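Local atomic coordinates of particle-associated glycoside hydrolase (Acinetobacter phage Fri1, PDB entry 6C72), a protein that probably degrades the capsular polysaccharide of Acinetobacter baumannii as a trimeric tailspike glycosidase, which would help the phage enter its host. Residues R491-D496 against F577-D582; G133-K138 against H177-H182; I373-E378 against F398-L403; Y190-N195 against I222-D227. All blocks are in the same frame, centred on the assembly; numbering follows the deposited sequence.

Contact 1. Residues R491-D496 against F577-D582; sequences RNFNLD and FIVKVD. With ZN (zinc ion), chain G.
Phe493 lays the CD2 side of its ring obliquely against Val579, with CD2 reaching CG2 at 3.4 Å and CE2 lying about equally far from CB and CG2. CG of Phe493 sits anti to the carbonyl carbon (chi1 -78°), and the valine's CG2, anti to its own carbonyl carbon, projects to meet it. A second apolar pair follows beyond the end of the strand, where Leu495 crosses Phe577 at about a right angle and Leu495 CD1 approaches Phe577 CD1 at 3.7 Å. Behind them the backbones run antiparallel. Arg491 N gives to Val579 O at 2.9 Å and Val579 N returns to Arg491 O; Phe493 and Phe577 exchange an equivalent pair. Between them Asn492 faces Ile578 in a non-hydrogen-bonded pair on the other face, where Asn492 ND2 bonds to Asp483 O of the second subunit. Past the strand, Asp496 binds a zinc ion through OD2 at 2.1 Å, two waters being further ligands; OD1 accepts from one of them and from Asn498 N. The pairing joins strands 485-494 and 576-585, neighbours in the antiparallel sheet of a C-terminal beta domain, one face of which meets the next subunit of the trimer.

Contact 2. Residues G133-K138 against H177-H182; sequences GHIYAK and HGTFWH. With ZN (zinc ion), chain D.
His134 and His182 meet rim to rim, and the first of them can be followed outward from the backbone. Its CB lies 3.9 Å from His182 NE2, and CG, anti to the carbonyl carbon (chi1 -71°), starts the ring. ND1 donates to His182 NE2 at 2.8 Å, almost straight at 174° and close to both ring planes. Phe180 CB lies over one face in a CH-pi contact, 3.7 Å from the centroid of the His134 ring, close to ND1 and CE1, and the two rings form an offset stack, planes 14° apart, with Phe180 CD2 nearest His134 NE2. The tip, NE2, binds a zinc ion at 2.0 Å, with three waters as further ligands. All this rests on parallel strands 133-136 and 179-182, part of the right-handed beta-helix expected of a tailspike depolymerase. His182 in turn carries Tyr136 in an offset stack, Tyr136 CD1 reaching His182 CB at 3.3 Å, and its ND1 bonds to Ser209 O. With both nitrogens of His182 engaged, its rotation is fixed, and through it that of His134. On the other face Trp181 NE1 donates to Ala137 O at 2.7 Å, holding the indole by its edge where the regular pairing of 133-136 breaks off.

Contact 3. Residues I373-E378 against F398-L403; sequences IVDNCE and FTNNTL. With ZN (zinc ion), chain K.
Two successive coils of a parallel beta-helix turn the same corner here, Asn376 stacked on Asn400, both with left-handed helical backbone angles. Their side chains lie side by side, Asn376 ND2 coming 3.5 Å from Asn400 CB. Asn401, one residue on, does the bridging. Its OD1 accepts from Cys377 N at 2.7 Å, in the carbonyl plane and on a lone pair, while ND2 donates to Val374 O at 2.8 Å from above that carbonyl's plane. Val374 O also takes Thr399 N, so two bonds grip it. The same ND2 lies over the centre of the Phe398 ring, 3.3 Å above its plane. On the opposite face Asp375 OD1 receives Thr399 OG1 at 2.5 Å by its anti lone pair, the threonine oxygen set between N and carbonyl carbon (chi1 49°). Beyond the corner the strands resume with Thr402 N bound to Cys377 O, and Glu378 OE1 holds a zinc ion at 2.1 Å and accepts from Trp404 NE1. One coil on, Asn426 bonds likewise to Phe398 O (ND2) and Asn401 N (OD1). An asparagine at a turn whose amide bonds to the backbone of the preceding coil, repeated on the next, is characteristic of parallel beta-helices.

Contact 4. Residues Y190-N195 against I222-D227; sequences YLVPEN and IKIIGD
Val192 O is gripped by two N-H groups, Ile225 N at 2.7 Å in its carbonyl plane and Gly226 N at 2.9 Å from above that plane. Around this pair of hydrogen bonds the side chains close in. Ile225 CB lies only 3.2 Å from Val192 O, while its CG2 meets Glu194 OE1 at 3.6 Å, the two side chains lying alongside. Glu194 CG stands between the backbone N and the carbonyl carbon (chi1 63°), and a bend at chi2 turns CD so that OE1 lies beside CG2 and CD1 of Ile225. Leu191 CD1 rests on the extended Lys223 chain, 3.8 Å from CD, and touches Ile225 CD1 as well. On the other face Val192 CG2 lies beside Ile224 CG1, in like-on-like stacking of aliphatic residues between adjacent coils of the parallel beta-helix. Strands 188-192 and 220-224 carry that register, with Val192 N bonded to Lys223 O and Lys223 N to Tyr190 O. Gly226 packs its CA 3.1 Å from Pro193 O as both segments leave the sheet. Further out, Lys249 forms a salt bridge to Glu194 OE2, which also accepts Val170 N and Gln171 N of the third subunit, and Lys223 NZ reaches Asn164 OD1 of that subunit.

Contacts 2, 3 and 4 are largely buried pairings between parallel coils, whereas contact 1 is antiparallel, only partly buried and in the C-terminal sheet; its centre lies about 84 Å from that of contact 2. Contacts 2 and 4 share the strand neighbourhood of 133-140 and 188-192 and touch directly, Trp181 CH2 packing on Tyr190 CG at 3.5 Å. The chemistry of the three coil contacts diverges: aromatic rings and a histidine pair in contact 2, aliphatic stacking in contact 4, asparagine amides in contact 3. Zinc ions meet contacts 1, 2 and 3 through aspartate, histidine and glutamate respectively. Contacts 1 and 3 border the second subunit, contact 4 the third, which contact 2 reaches through Lys138 alone.

Contact 1. Residues R491-D496 against F577-D582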
loop_
_atom_site.group_PDB
_atom_site.type_symbol
_atom_site.label_atom_id
_atom_site.label_comp_id
_atom_site.label_asym_id
_atom_site.label_seq_id
_atom_site.Cartn_x
_atom_site.Cartn_y
_atom_site.Cartn_z
ATOM N N ARG A 491 -28.892 -23.620 31.832
ATOM C CA ARG A 491 -29.268 -22.454 32.624
ATOM C C ARG A 491 -28.970 -22.736 34.085
ATOM O O ARG A 491 -28.947 -23.890 34.517
ATOM C CB ARG A 491 -30.757 -22.103 32.462
ATOM C CG ARG A 491 -31.141 -21.663 31.072
ATOM C CD ARG A 491 -30.490 -20.328 30.752
ATOM N NE ARG A 491 -30.832 -19.818 29.424
ATOM C CZ ARG A 491 -30.175 -20.153 28.311
ATOM N NH1 ARG A 491 -29.149 -20.994 28.375
ATOM N NH2 ARG A 491 -30.538 -19.639 27.137
ATOM N N ASN A 492 -28.751 -21.663 34.836
ATOM C CA ASN A 492 -28.591 -21.706 36.281
ATOM C C ASN A 492 -29.935 -21.375 36.912
ATOM O O ASN A 492 -30.601 -20.422 36.491
ATOM C CB ASN A 492 -27.509 -20.710 36.710
ATOM C CG ASN A 492 -27.313 -20.636 38.224
ATOM O OD1 ASN A 492 -28.269 -20.428 38.979
ATOM N ND2 ASN A 492 -26.071 -20.768 38.670
ATOM N N PHE A 493 -30.343 -22.163 37.907
ATOM C CA PHE A 493 -31.611 -21.927 38.592
ATOM C C PHE A 493 -31.392 -21.861 40.088
ATOM O O PHE A 493 -30.774 -22.753 40.677
ATOM C CB PHE A 493 -32.652 -22.996 38.278
ATOM C CG PHE A 493 -33.277 -22.819 36.951
ATOM C CD1 PHE A 493 -34.275 -21.889 36.769
ATOM C CD2 PHE A 493 -32.830 -23.549 35.866
ATOM C CE1 PHE A 493 -34.826 -21.697 35.523
ATOM C CE2 PHE A 493 -33.377 -23.371 34.623
ATOM C CZ PHE A 493 -34.365 -22.453 34.437
ATOM N N ASN A 494 -31.938 -20.821 40.693
ATOM C CA ASN A 494 -31.951 -20.653 42.135
ATOM C C ASN A 494 -33.333 -21.105 42.599
ATOM O O ASN A 494 -34.316 -20.385 42.416
ATOM C CB ASN A 494 -31.698 -19.194 42.488
ATOM C CG ASN A 494 -31.665 -18.957 43.973
ATOM O OD1 ASN A 494 -31.448 -19.874 44.757
ATOM N ND2 ASN A 494 -31.953 -17.729 44.376
ATOM N N LEU A 495 -33.416 -22.311 43.168
ATOM C CA LEU A 495 -34.695 -22.886 43.569
ATOM C C LEU A 495 -34.994 -22.606 45.039
ATOM O O LEU A 495 -34.132 -22.766 45.909
ATOM C CB LEU A 495 -34.717 -24.399 43.333
ATOM C CG LEU A 495 -34.541 -24.890 41.890
ATOM C CD1 LEU A 495 -34.739 -26.389 41.794
ATOM C CD2 LEU A 495 -35.513 -24.171 40.948
ATOM N N ASP A 496 -36.240 -22.241 45.316
ATOM C CA ASP A 496 -36.742 -22.116 46.669
ATOM C C ASP A 496 -37.763 -23.228 46.892
ATOM O O ASP A 496 -37.853 -24.166 46.094
ATOM C CB ASP A 496 -37.292 -20.703 46.880
ATOM C CG ASP A 496 -38.288 -20.299 45.811
ATOM O OD1 ASP A 496 -39.222 -21.073 45.531
ATOM O OD2 ASP A 496 -38.115 -19.226 45.209
ATOM N N PHE A 577 -28.995 -25.051 41.350
ATOM C CA PHE A 577 -29.064 -26.195 40.459
ATOM C C PHE A 577 -28.724 -25.773 39.039
ATOM O O PHE A 577 -29.033 -24.655 38.624
ATOM C CB PHE A 577 -30.458 -26.836 40.512
ATOM C CG PHE A 577 -30.778 -27.485 41.837
ATOM C CD1 PHE A 577 -31.273 -26.725 42.901
ATOM C CD2 PHE A 577 -30.583 -28.850 42.020
ATOM C CE1 PHE A 577 -31.561 -27.320 44.121
ATOM C CE2 PHE A 577 -30.875 -29.459 43.224
ATOM C CZ PHE A 577 -31.374 -28.695 44.279
ATOM N N ILE A 578 -28.051 -26.654 38.308
ATOM C CA ILE A 578 -27.788 -26.463 36.889
ATOM C C ILE A 578 -28.760 -27.340 36.110
ATOM O O ILE A 578 -28.954 -28.519 36.447
ATOM C CB ILE A 578 -26.337 -26.815 36.534
ATOM C CG1 ILE A 578 -25.326 -26.048 37.417
ATOM C CG2 ILE A 578 -26.108 -26.588 35.050
ATOM C CD1 ILE A 578 -25.301 -24.510 37.253
ATOM N N VAL A 579 -29.369 -26.784 35.067
ATOM C CA VAL A 579 -30.351 -27.503 34.262
ATOM C C VAL A 579 -29.886 -27.488 32.807
ATOM O O VAL A 579 -29.744 -26.418 32.196
ATOM C CB VAL A 579 -31.754 -26.892 34.407
ATOM C CG1 VAL A 579 -32.756 -27.633 33.555
ATOM C CG2 VAL A 579 -32.177 -26.891 35.871
ATOM N N LYS A 580 -29.619 -28.667 32.263
ATOM C CA LYS A 580 -29.192 -28.814 30.879
ATOM C C LYS A 580 -30.274 -29.556 30.103
ATOM O O LYS A 580 -30.826 -30.546 30.599
ATOM C CB LYS A 580 -27.855 -29.550 30.802
ATOM C CG LYS A 580 -27.326 -29.797 29.390
ATOM C CD LYS A 580 -25.927 -30.407 29.472
ATOM C CE LYS A 580 -25.284 -30.598 28.105
ATOM N NZ LYS A 580 -25.894 -31.724 27.318
ATOM N N VAL A 581 -30.598 -29.061 28.907
ATOM C CA VAL A 581 -31.607 -29.668 28.048
ATOM C C VAL A 581 -30.962 -30.119 26.742
ATOM O O VAL A 581 -30.258 -29.342 26.088
ATOM C CB VAL A 581 -32.763 -28.701 27.752
ATOM C CG1 VAL A 581 -33.911 -29.489 27.153
ATOM C CG2 VAL A 581 -33.203 -28.009 29.015
ATOM N N ASP A 582 -31.240 -31.361 26.351
ATOM C CA ASP A 582 -30.880 -31.904 25.044
ATOM C C ASP A 582 -32.167 -32.113 24.256
ATOM O O ASP A 582 -33.070 -32.817 24.717
ATOM C CB ASP A 582 -30.130 -33.234 25.175
ATOM C CG ASP A 582 -28.910 -33.150 26.088
ATOM O OD1 ASP A 582 -28.320 -32.057 26.234
ATOM O OD2 ASP A 582 -28.517 -34.198 26.643
HETATM ZN ZN ZN G . -39.610 -18.746 43.849
HETATM O O HOH W 1 -40.853 -20.379 42.995
HETATM O O HOH W 2 -37.593 -18.432 42.496
#

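Contact 2. Residues G133-K138 against H177-H182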
loop_
_atom_site.group_PDB
_atom_site.type_symbol
_atom_site.label_atom_id
_atom_site.label_comp_id
_atom_site.label_asym_id
_atom_site.label_seq_id
_atom_site.Cartn_x
_atom_site.Cartn_y
_atom_site.Cartn_z
ATOM N N GLY A 133 31.826 23.266 -2.234
ATOM C CA GLY A 133 32.562 23.922 -1.173
ATOM C C GLY A 133 31.817 23.857 0.148
ATOM O O GLY A 133 30.677 23.400 0.234
ATOM N N HIS A 134 32.509 24.319 1.191
ATOM C CA HIS A 134 31.905 24.478 2.508
ATOM C C HIS A 134 31.293 25.867 2.595
ATOM O O HIS A 134 31.932 26.857 2.224
ATOM C CB HIS A 134 32.928 24.264 3.623
ATOM C CG HIS A 134 33.365 22.838 3.769
ATOM N ND1 HIS A 134 32.871 22.000 4.746
ATOM C CD2 HIS A 134 34.221 22.087 3.031
ATOM C CE1 HIS A 134 33.427 20.808 4.624
ATOM N NE2 HIS A 134 34.242 20.831 3.586
ATOM N N ILE A 135 30.042 25.928 3.037
ATOM C CA ILE A 135 29.277 27.163 3.099
ATOM C C ILE A 135 28.717 27.291 4.508
ATOM O O ILE A 135 27.943 26.432 4.951
ATOM C CB ILE A 135 28.145 27.178 2.061
ATOM C CG1 ILE A 135 28.718 26.954 0.661
ATOM C CG2 ILE A 135 27.390 28.489 2.118
ATOM C CD1 ILE A 135 27.672 26.738 -0.398
ATOM N N TYR A 136 29.102 28.352 5.211
ATOM C CA TYR A 136 28.530 28.675 6.516
ATOM C C TYR A 136 27.484 29.753 6.279
ATOM O O TYR A 136 27.817 30.929 6.112
ATOM C CB TYR A 136 29.599 29.141 7.496
ATOM C CG TYR A 136 30.623 28.085 7.868
ATOM C CD1 TYR A 136 30.431 27.256 8.971
ATOM C CD2 TYR A 136 31.796 27.934 7.132
ATOM C CE1 TYR A 136 31.367 26.304 9.328
ATOM C CE2 TYR A 136 32.735 26.975 7.477
ATOM C CZ TYR A 136 32.517 26.165 8.576
ATOM O OH TYR A 136 33.457 25.222 8.932
ATOM N N ALA A 137 26.217 29.348 6.268
ATOM C CA ALA A 137 25.133 30.266 5.947
ATOM C C ALA A 137 23.794 29.627 6.266
ATOM O O ALA A 137 23.371 28.700 5.567
ATOM C CB ALA A 137 25.172 30.658 4.470
ATOM N N LYS A 138 23.102 30.120 7.288
ATOM C CA LYS A 138 21.804 29.563 7.624
ATOM C C LYS A 138 20.744 30.262 6.794
ATOM O O LYS A 138 20.881 31.432 6.451
ATOM C CB LYS A 138 21.503 29.674 9.121
ATOM C CG LYS A 138 21.342 31.040 9.666
ATOM C CD LYS A 138 21.052 30.962 11.160
ATOM C CE LYS A 138 20.682 32.328 11.723
ATOM N NZ LYS A 138 20.129 32.219 13.110
ATOM N N HIS A 177 29.230 14.006 -2.137
ATOM C CA HIS A 177 28.697 15.358 -2.113
ATOM C C HIS A 177 29.818 16.370 -2.317
ATOM O O HIS A 177 30.950 16.172 -1.862
ATOM C CB HIS A 177 27.952 15.614 -0.805
ATOM C CG HIS A 177 26.634 14.911 -0.730
ATOM N ND1 HIS A 177 25.572 15.243 -1.541
ATOM C CD2 HIS A 177 26.218 13.874 0.033
ATOM C CE1 HIS A 177 24.555 14.445 -1.278
ATOM N NE2 HIS A 177 24.919 13.606 -0.326
ATOM N N GLY A 178 29.512 17.433 -3.054
ATOM C CA GLY A 178 30.467 18.506 -3.253
ATOM C C GLY A 178 30.105 19.754 -2.468
ATOM O O GLY A 178 30.952 20.611 -2.228
ATOM N N THR A 179 28.845 19.873 -2.068
ATOM C CA THR A 179 28.373 21.008 -1.296
ATOM C C THR A 179 28.228 20.575 0.158
ATOM O O THR A 179 27.537 19.592 0.447
ATOM C CB THR A 179 27.043 21.517 -1.850
ATOM O OG1 THR A 179 27.204 21.868 -3.226
ATOM C CG2 THR A 179 26.560 22.748 -1.067
ATOM N N PHE A 180 28.885 21.298 1.067
ATOM C CA PHE A 180 28.798 21.032 2.501
ATOM C C PHE A 180 28.215 22.262 3.186
ATOM O O PHE A 180 28.901 23.283 3.345
ATOM C CB PHE A 180 30.164 20.673 3.086
ATOM C CG PHE A 180 30.772 19.449 2.476
ATOM C CD1 PHE A 180 30.444 18.186 2.955
ATOM C CD2 PHE A 180 31.689 19.553 1.429
ATOM C CE1 PHE A 180 31.004 17.055 2.386
ATOM C CE2 PHE A 180 32.250 18.427 0.859
ATOM C CZ PHE A 180 31.920 17.183 1.335
ATOM N N TRP A 181 26.978 22.138 3.654
ATOM C CA TRP A 181 26.189 23.281 4.104
ATOM C C TRP A 181 26.178 23.312 5.632
ATOM O O TRP A 181 25.636 22.404 6.276
ATOM C CB TRP A 181 24.785 23.181 3.521
ATOM C CG TRP A 181 23.944 24.396 3.673
ATOM C CD1 TRP A 181 24.330 25.610 4.129
ATOM C CD2 TRP A 181 22.546 24.500 3.379
ATOM N NE1 TRP A 181 23.268 26.471 4.137
ATOM C CE2 TRP A 181 22.158 25.816 3.674
ATOM C CE3 TRP A 181 21.582 23.601 2.901
ATOM C CZ2 TRP A 181 20.842 26.265 3.513
ATOM C CZ3 TRP A 181 20.276 24.046 2.738
ATOM C CH2 TRP A 181 19.919 25.367 3.044
ATOM N N HIS A 182 26.799 24.339 6.204
ATOM C CA HIS A 182 26.848 24.558 7.642
ATOM C C HIS A 182 25.974 25.745 7.999
ATOM O O HIS A 182 25.568 26.527 7.139
ATOM C CB HIS A 182 28.263 24.857 8.150
ATOM C CG HIS A 182 29.331 23.926 7.666
ATOM N ND1 HIS A 182 30.072 23.143 8.525
ATOM C CD2 HIS A 182 29.839 23.711 6.429
ATOM C CE1 HIS A 182 30.974 22.468 7.836
ATOM N NE2 HIS A 182 30.846 22.788 6.562
HETATM ZN ZN ZN D . 35.443 19.396 2.902
HETATM O O HOH W 3 37.515 19.203 3.462
HETATM O O HOH W 4 34.636 17.345 4.114
HETATM O O HOH W 5 35.735 19.732 0.958
#

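Contact 3. Residues I373-E378 against F398-L403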
loop_
_atom_site.group_PDB
_atom_site.type_symbol
_atom_site.label_atom_id
_atom_site.label_comp_id
_atom_site.label_asym_id
_atom_site.label_seq_id
_atom_site.Cartn_x
_atom_site.Cartn_y
_atom_site.Cartn_z
ATOM N N ILE A 373 2.458 -1.844 12.205
ATOM C CA ILE A 373 2.722 -2.550 10.949
ATOM C C ILE A 373 4.230 -2.713 10.753
ATOM O O ILE A 373 4.950 -1.724 10.550
ATOM C CB ILE A 373 2.106 -1.811 9.749
ATOM C CG1 ILE A 373 0.571 -1.796 9.835
ATOM C CG2 ILE A 373 2.582 -2.437 8.442
ATOM C CD1 ILE A 373 -0.061 -3.143 9.694
ATOM N N VAL A 374 4.692 -3.957 10.743
ATOM C CA VAL A 374 6.074 -4.300 10.422
ATOM C C VAL A 374 6.031 -5.425 9.387
ATOM O O VAL A 374 5.584 -6.540 9.692
ATOM C CB VAL A 374 6.874 -4.738 11.655
ATOM C CG1 VAL A 374 8.331 -5.059 11.238
ATOM C CG2 VAL A 374 6.797 -3.690 12.765
ATOM N N ASP A 375 6.482 -5.142 8.165
ATOM C CA ASP A 375 6.324 -6.099 7.079
ATOM C C ASP A 375 7.580 -6.163 6.219
ATOM O O ASP A 375 8.095 -5.127 5.787
ATOM C CB ASP A 375 5.107 -5.729 6.226
ATOM C CG ASP A 375 4.888 -6.682 5.087
ATOM O OD1 ASP A 375 4.284 -7.753 5.326
ATOM O OD2 ASP A 375 5.326 -6.368 3.955
ATOM N N ASN A 376 8.057 -7.388 5.968
ATOM C CA ASN A 376 9.219 -7.648 5.116
ATOM C C ASN A 376 10.446 -6.870 5.585
ATOM O O ASN A 376 11.217 -6.339 4.783
ATOM C CB ASN A 376 8.907 -7.382 3.644
ATOM C CG ASN A 376 8.285 -8.591 2.958
ATOM O OD1 ASN A 376 8.991 -9.534 2.587
ATOM N ND2 ASN A 376 6.960 -8.580 2.797
ATOM N N CYS A 377 10.618 -6.801 6.900
ATOM C CA CYS A 377 11.756 -6.162 7.536
ATOM C C CYS A 377 12.768 -7.195 8.044
ATOM O O CYS A 377 12.448 -8.365 8.265
ATOM C CB CYS A 377 11.286 -5.284 8.695
ATOM S SG CYS A 377 10.275 -3.902 8.166
ATOM N N GLU A 378 13.998 -6.732 8.253
ATOM C CA GLU A 378 15.069 -7.553 8.797
ATOM C C GLU A 378 15.527 -6.994 10.136
ATOM O O GLU A 378 15.619 -5.776 10.311
ATOM C CB GLU A 378 16.259 -7.623 7.847
ATOM C CG GLU A 378 15.964 -8.210 6.483
ATOM C CD GLU A 378 17.216 -8.287 5.622
ATOM O OE1 GLU A 378 18.268 -8.710 6.148
ATOM O OE2 GLU A 378 17.153 -7.898 4.432
ATOM N N PHE A 398 2.618 -8.243 12.167
ATOM C CA PHE A 398 4.063 -8.442 12.095
ATOM C C PHE A 398 4.279 -9.591 11.109
ATOM O O PHE A 398 4.271 -10.761 11.488
ATOM C CB PHE A 398 4.612 -8.746 13.479
ATOM C CG PHE A 398 6.108 -8.760 13.558
ATOM C CD1 PHE A 398 6.806 -7.604 13.836
ATOM C CD2 PHE A 398 6.817 -9.945 13.412
ATOM C CE1 PHE A 398 8.196 -7.619 13.934
ATOM C CE2 PHE A 398 8.199 -9.961 13.514
ATOM C CZ PHE A 398 8.891 -8.789 13.769
ATOM N N THR A 399 4.452 -9.250 9.835
ATOM C CA THR A 399 4.381 -10.221 8.754
ATOM C C THR A 399 5.663 -10.256 7.930
ATOM O O THR A 399 6.284 -9.215 7.661
ATOM C CB THR A 399 3.198 -9.918 7.828
ATOM O OG1 THR A 399 3.220 -8.529 7.473
ATOM C CG2 THR A 399 1.849 -10.272 8.490
ATOM N N ASN A 400 6.064 -11.473 7.548
ATOM C CA ASN A 400 7.112 -11.671 6.560
ATOM C C ASN A 400 8.414 -10.993 6.962
ATOM O O ASN A 400 9.143 -10.497 6.114
ATOM C CB ASN A 400 6.668 -11.183 5.186
ATOM C CG ASN A 400 5.437 -11.908 4.694
ATOM O OD1 ASN A 400 4.408 -11.286 4.404
ATOM N ND2 ASN A 400 5.526 -13.234 4.600
ATOM N N ASN A 401 8.711 -10.954 8.250
ATOM C CA ASN A 401 9.957 -10.391 8.733
ATOM C C ASN A 401 10.912 -11.516 9.092
ATOM O O ASN A 401 10.507 -12.665 9.304
ATOM C CB ASN A 401 9.718 -9.497 9.955
ATOM C CG ASN A 401 8.668 -8.439 9.694
ATOM O OD1 ASN A 401 8.888 -7.553 8.865
ATOM N ND2 ASN A 401 7.499 -8.533 10.384
ATOM N N THR A 402 12.190 -11.170 9.184
ATOM C CA THR A 402 13.218 -12.108 9.604
ATOM C C THR A 402 13.899 -11.552 10.847
ATOM O O THR A 402 14.293 -10.382 10.879
ATOM C CB THR A 402 14.228 -12.355 8.470
ATOM O OG1 THR A 402 13.568 -13.007 7.379
ATOM C CG2 THR A 402 15.423 -13.223 8.931
ATOM N N LEU A 403 13.988 -12.359 11.879
ATOM C CA LEU A 403 14.813 -12.042 13.035
ATOM C C LEU A 403 16.099 -12.855 12.888
ATOM O O LEU A 403 16.103 -14.073 13.070
ATOM C CB LEU A 403 14.074 -12.323 14.339
ATOM C CG LEU A 403 13.152 -11.178 14.801
ATOM C CD1 LEU A 403 11.902 -11.023 13.919
ATOM C CD2 LEU A 403 12.747 -11.331 16.263
HETATM ZN ZN ZN K . 20.297 -8.644 5.549
#

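Contact 4. Residues Y190-N195 against I222-D227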
loop_
_atom_site.group_PDB
_atom_site.type_symbol
_atom_site.label_atom_id
_atom_site.label_comp_id
_atom_site.label_asym_id
_atom_site.label_seq_id
_atom_site.Cartn_x
_atom_site.Cartn_y
_atom_site.Cartn_z
ATOM N N TYR A 190 18.742 24.987 7.978
ATOM C CA TYR A 190 17.650 25.230 7.038
ATOM C C TYR A 190 16.324 25.189 7.801
ATOM O O TYR A 190 15.826 24.113 8.143
ATOM C CB TYR A 190 17.676 24.187 5.925
ATOM C CG TYR A 190 16.915 24.558 4.672
ATOM C CD1 TYR A 190 16.682 25.894 4.336
ATOM C CD2 TYR A 190 16.414 23.559 3.821
ATOM C CE1 TYR A 190 15.999 26.228 3.174
ATOM C CE2 TYR A 190 15.714 23.878 2.659
ATOM C CZ TYR A 190 15.514 25.211 2.340
ATOM O OH TYR A 190 14.831 25.528 1.187
ATOM N N LEU A 191 15.745 26.352 8.068
ATOM C CA LEU A 191 14.477 26.458 8.780
ATOM C C LEU A 191 13.328 26.626 7.791
ATOM O O LEU A 191 13.359 27.512 6.933
ATOM C CB LEU A 191 14.506 27.629 9.761
ATOM C CG LEU A 191 13.207 27.962 10.502
ATOM C CD1 LEU A 191 12.786 26.837 11.437
ATOM C CD2 LEU A 191 13.339 29.291 11.238
ATOM N N VAL A 192 12.322 25.771 7.902
ATOM C CA VAL A 192 11.148 25.920 7.053
ATOM C C VAL A 192 10.008 26.453 7.913
ATOM O O VAL A 192 9.323 25.665 8.576
ATOM C CB VAL A 192 10.765 24.601 6.378
ATOM C CG1 VAL A 192 9.709 24.857 5.337
ATOM C CG2 VAL A 192 12.001 23.922 5.777
ATOM N N PRO A 193 9.768 27.767 7.920
ATOM C CA PRO A 193 8.758 28.343 8.816
ATOM C C PRO A 193 7.372 27.807 8.512
ATOM O O PRO A 193 7.116 27.239 7.449
ATOM C CB PRO A 193 8.818 29.851 8.521
ATOM C CG PRO A 193 10.101 30.069 7.870
ATOM C CD PRO A 193 10.427 28.795 7.105
ATOM N N GLU A 194 6.464 28.027 9.461
ATOM C CA GLU A 194 5.063 27.726 9.216
ATOM C C GLU A 194 4.561 28.554 8.038
ATOM O O GLU A 194 5.060 29.648 7.764
ATOM C CB GLU A 194 4.220 27.982 10.468
ATOM C CG GLU A 194 4.204 29.440 10.944
ATOM C CD GLU A 194 5.357 29.773 11.874
ATOM O OE1 GLU A 194 6.359 29.016 11.856
ATOM O OE2 GLU A 194 5.254 30.786 12.612
ATOM N N ASN A 195 3.598 27.995 7.311
ATOM C CA ASN A 195 3.004 28.573 6.110
ATOM C C ASN A 195 3.973 28.678 4.933
ATOM O O ASN A 195 3.619 29.275 3.908
ATOM C CB ASN A 195 2.364 29.938 6.382
ATOM C CG ASN A 195 1.042 29.808 7.099
ATOM O OD1 ASN A 195 0.265 28.892 6.809
ATOM N ND2 ASN A 195 0.760 30.726 8.022
ATOM N N ILE A 222 17.854 20.232 9.132
ATOM C CA ILE A 222 16.581 20.698 8.594
ATOM C C ILE A 222 15.574 20.687 9.729
ATOM O O ILE A 222 15.344 19.641 10.350
ATOM C CB ILE A 222 16.085 19.828 7.427
ATOM C CG1 ILE A 222 17.179 19.644 6.373
ATOM C CG2 ILE A 222 14.824 20.445 6.807
ATOM C CD1 ILE A 222 16.838 18.620 5.315
ATOM N N LYS A 223 15.016 21.855 10.030
ATOM C CA LYS A 223 13.906 22.007 10.961
ATOM C C LYS A 223 12.687 22.431 10.157
ATOM O O LYS A 223 12.698 23.496 9.529
ATOM C CB LYS A 223 14.224 23.036 12.054
ATOM C CG LYS A 223 13.066 23.298 12.988
ATOM C CD LYS A 223 13.377 24.279 14.128
ATOM C CE LYS A 223 12.102 24.459 14.971
ATOM N NZ LYS A 223 12.177 25.467 16.080
ATOM N N ILE A 224 11.651 21.599 10.160
ATOM C CA ILE A 224 10.480 21.803 9.313
ATOM C C ILE A 224 9.293 22.196 10.180
ATOM O O ILE A 224 8.869 21.429 11.052
ATOM C CB ILE A 224 10.163 20.556 8.481
ATOM C CG1 ILE A 224 11.341 20.220 7.558
ATOM C CG2 ILE A 224 8.912 20.786 7.666
ATOM C CD1 ILE A 224 11.125 18.911 6.759
ATOM N N ILE A 225 8.779 23.401 9.950
ATOM C CA ILE A 225 7.480 23.816 10.473
ATOM C C ILE A 225 6.447 23.937 9.365
ATOM O O ILE A 225 5.248 23.784 9.641
ATOM C CB ILE A 225 7.580 25.152 11.244
ATOM C CG1 ILE A 225 8.835 25.196 12.111
ATOM C CG2 ILE A 225 6.335 25.415 12.108
ATOM C CD1 ILE A 225 9.013 26.544 12.791
ATOM N N GLY A 226 6.871 24.178 8.123
ATOM C CA GLY A 226 5.970 24.371 7.009
ATOM C C GLY A 226 5.453 23.065 6.438
ATOM O O GLY A 226 5.486 22.010 7.075
ATOM N N ASP A 227 4.991 23.148 5.195
ATOM C CA ASP A 227 4.161 22.132 4.570
ATOM C C ASP A 227 4.747 21.722 3.224
ATOM O O ASP A 227 5.330 22.542 2.516
ATOM C CB ASP A 227 2.736 22.674 4.381
ATOM C CG ASP A 227 1.765 21.621 3.948
ATOM O OD1 ASP A 227 1.464 20.693 4.743
ATOM O OD2 ASP A 227 1.322 21.714 2.776
#